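Local coordinates for protein SAM-dependent O-methyltransferase (Thermotoga maritima, PDB 1O54) that probably transfers a methyl group from S-adenosyl-L-methionine to N1 of adenosine 58 in tRNA, working as a homotetramer built as a dimer of dimers, at residues W237-R242 and A262-A267. Numbering follows the deposited sequence.
Sequences WESLFR and AYMIFA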
loop_
_atom_site.group_PDB
_atom_site.type_symbol
_atom_site.label_atom_id
_atom_site.label_comp_id
_atom_site.label_asym_id
_atom_site.label_seq_id
_atom_site.Cartn_x
_atom_site.Cartn_y
_atom_site.Cartn_z
ATOM N N TRP A 237 -11.667 6.878 -3.857
ATOM C CA TRP A 237 -10.639 6.545 -2.867
ATOM C C TRP A 237 -10.637 5.047 -2.565
ATOM O O TRP A 237 -11.689 4.390 -2.554
ATOM C CB TRP A 237 -10.888 7.316 -1.560
ATOM C CG TRP A 237 -10.583 8.744 -1.677
ATOM C CD1 TRP A 237 -11.451 9.772 -1.995
ATOM C CD2 TRP A 237 -9.304 9.354 -1.476
ATOM N NE1 TRP A 237 -10.765 10.974 -2.020
ATOM C CE2 TRP A 237 -9.456 10.741 -1.694
ATOM C CE3 TRP A 237 -8.039 8.870 -1.135
ATOM C CZ2 TRP A 237 -8.386 11.647 -1.572
ATOM C CZ3 TRP A 237 -6.983 9.767 -0.994
ATOM C CH2 TRP A 237 -7.153 11.126 -1.243
ATOM N N GLU A 238 -9.450 4.518 -2.287
ATOM C CA GLU A 238 -9.333 3.250 -1.618
ATOM C C GLU A 238 -8.333 3.401 -0.477
ATOM O O GLU A 238 -7.432 4.267 -0.541
ATOM C CB GLU A 238 -8.873 2.130 -2.566
ATOM C CG GLU A 238 -7.401 2.127 -2.817
ATOM C CD GLU A 238 -6.954 1.034 -3.808
ATOM O OE1 GLU A 238 -7.386 -0.133 -3.725
ATOM O OE2 GLU A 238 -6.119 1.384 -4.616
ATOM N N SER A 239 -8.472 2.578 0.538
ATOM C CA SER A 239 -7.498 2.591 1.624
ATOM C C SER A 239 -6.991 1.182 1.915
ATOM O O SER A 239 -7.746 0.177 1.750
ATOM C CB SER A 239 -8.116 3.158 2.890
ATOM O OG SER A 239 -9.126 2.317 3.386
ATOM N N LEU A 240 -5.719 1.111 2.339
ATOM C CA LEU A 240 -5.098 -0.091 2.846
ATOM C C LEU A 240 -4.672 0.211 4.262
ATOM O O LEU A 240 -3.931 1.173 4.493
ATOM C CB LEU A 240 -3.854 -0.502 2.026
ATOM N N PHE A 241 -5.131 -0.608 5.188
ATOM C CA PHE A 241 -4.749 -0.505 6.593
ATOM C C PHE A 241 -3.860 -1.678 6.954
ATOM O O PHE A 241 -4.184 -2.826 6.657
ATOM C CB PHE A 241 -5.970 -0.485 7.489
ATOM C CG PHE A 241 -6.615 0.846 7.616
ATOM C CD1 PHE A 241 -7.194 1.461 6.521
ATOM C CD2 PHE A 241 -6.629 1.504 8.825
ATOM C CE1 PHE A 241 -7.817 2.681 6.624
ATOM C CE2 PHE A 241 -7.241 2.716 8.960
ATOM C CZ PHE A 241 -7.822 3.337 7.854
ATOM N N ARG A 242 -2.723 -1.378 7.563
ATOM C CA ARG A 242 -1.737 -2.402 7.875
ATOM C C ARG A 242 -1.458 -2.357 9.365
ATOM O O ARG A 242 -1.018 -1.327 9.864
ATOM C CB ARG A 242 -0.422 -2.122 7.124
ATOM C CG ARG A 242 0.575 -3.191 7.357
ATOM C CD ARG A 242 1.605 -3.369 6.224
ATOM N NE ARG A 242 2.478 -2.211 6.191
ATOM C CZ ARG A 242 3.582 -2.125 5.470
ATOM N NH1 ARG A 242 3.982 -3.139 4.725
ATOM N NH2 ARG A 242 4.294 -1.018 5.523
ATOM N N ALA A 262 -13.529 -2.065 -0.396
ATOM C CA ALA A 262 -14.382 -1.338 -1.328
ATOM C C ALA A 262 -13.714 -0.082 -1.906
ATOM O O ALA A 262 -12.940 0.583 -1.231
ATOM C CB ALA A 262 -15.694 -0.933 -0.614
ATOM N N TYR A 263 -14.055 0.244 -3.153
ATOM C CA TYR A 263 -13.754 1.542 -3.751
ATOM C C TYR A 263 -14.836 2.484 -3.248
ATOM O O TYR A 263 -16.000 2.126 -3.264
ATOM C CB TYR A 263 -13.778 1.472 -5.266
ATOM C CG TYR A 263 -12.721 0.514 -5.794
ATOM C CD1 TYR A 263 -13.034 -0.778 -6.153
ATOM C CD2 TYR A 263 -11.385 0.907 -5.847
ATOM C CE1 TYR A 263 -12.055 -1.645 -6.620
ATOM C CE2 TYR A 263 -10.389 0.028 -6.300
ATOM C CZ TYR A 263 -10.740 -1.228 -6.691
ATOM O OH TYR A 263 -9.799 -2.133 -7.165
ATOM N N MET A 264 -14.434 3.647 -2.760
ATOM C CA MET A 264 -15.360 4.641 -2.259
ATOM C C MET A 264 -15.459 5.801 -3.232
ATOM O O MET A 264 -14.424 6.377 -3.603
ATOM C CB MET A 264 -14.860 5.162 -0.932
ATOM C CG MET A 264 -14.743 4.071 0.101
ATOM S SD MET A 264 -13.949 4.555 1.653
ATOM C CE MET A 264 -12.178 4.559 1.178
ATOM N N ILE A 265 -16.676 6.173 -3.601
ATOM C CA ILE A 265 -16.893 7.247 -4.557
ATOM C C ILE A 265 -17.694 8.338 -3.905
ATOM O O ILE A 265 -18.706 8.042 -3.279
ATOM C CB ILE A 265 -17.652 6.728 -5.794
ATOM C CG1 ILE A 265 -16.931 5.517 -6.450
ATOM C CG2 ILE A 265 -17.832 7.837 -6.807
ATOM C CD1 ILE A 265 -17.765 4.803 -7.480
ATOM N N PHE A 266 -17.247 9.585 -4.065
ATOM C CA PHE A 266 -17.909 10.739 -3.461
ATOM C C PHE A 266 -18.235 11.762 -4.524
ATOM O O PHE A 266 -17.528 11.872 -5.520
ATOM C CB PHE A 266 -16.921 11.368 -2.471
ATOM C CG PHE A 266 -16.481 10.429 -1.370
ATOM C CD1 PHE A 266 -15.356 9.646 -1.540
ATOM C CD2 PHE A 266 -17.183 10.312 -0.210
ATOM C CE1 PHE A 266 -14.941 8.740 -0.534
ATOM C CE2 PHE A 266 -16.767 9.430 0.803
ATOM C CZ PHE A 266 -15.653 8.641 0.612
ATOM N N ALA A 267 -19.279 12.553 -4.295
ATOM C CA ALA A 267 -19.662 13.639 -5.174
ATOM C C ALA A 267 -20.504 14.644 -4.373
ATOM O O ALA A 267 -21.070 14.308 -3.334
ATOM C CB ALA A 267 -20.425 13.105 -6.335
HETATM O O HOH W 1 -7.494 -1.567 -6.238
HETATM O O HOH W 2 -11.207 1.129 0.746
#
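W237 and M264 face each other as an antiparallel hydrogen-bonded pair joining strands 234-245 and 263-269. W237 N donates to M264 O at 2.8 Å, and M264 N returns a nearly straight bond (173°) to W237 O at 2.9 Å. Both side chains emerge on the same face of the sheet, where the packing is close. The flexible thioether of M264 bends at its last torsion (chi3 -78°), and CE comes to lie 4.1 Å from W237 CB. Farther out on the W237 side chain, CD1 meets F266 CE1 at 3.9 Å in an oblique aromatic contact; the two side chains cross at about a right angle, with their ring planes 68° apart. Flat, largely apolar rings suit this meeting with each other and with M107 of helix 98-107, which touches both side chains; E235 satisfies W237 NE1. In this class I-like methyltransferase fold, strand 263-269 pairs with 207-213 on its other side, and strand 234-245 continues the sheet antiparallel into a second subunit. Past E238 the two strands diverge and a water intervenes, accepting from S239 N and donating to A262 O at 2.7 Å. On the face opposite W237, E238 and Y263 run side by side, and another water joins E238 OE1 to Y263 OH. An acid suits this place: the E238 carboxylate also forms salt bridges with R242 of the second and third subunits and hydrogen-bonds Y244 of the second.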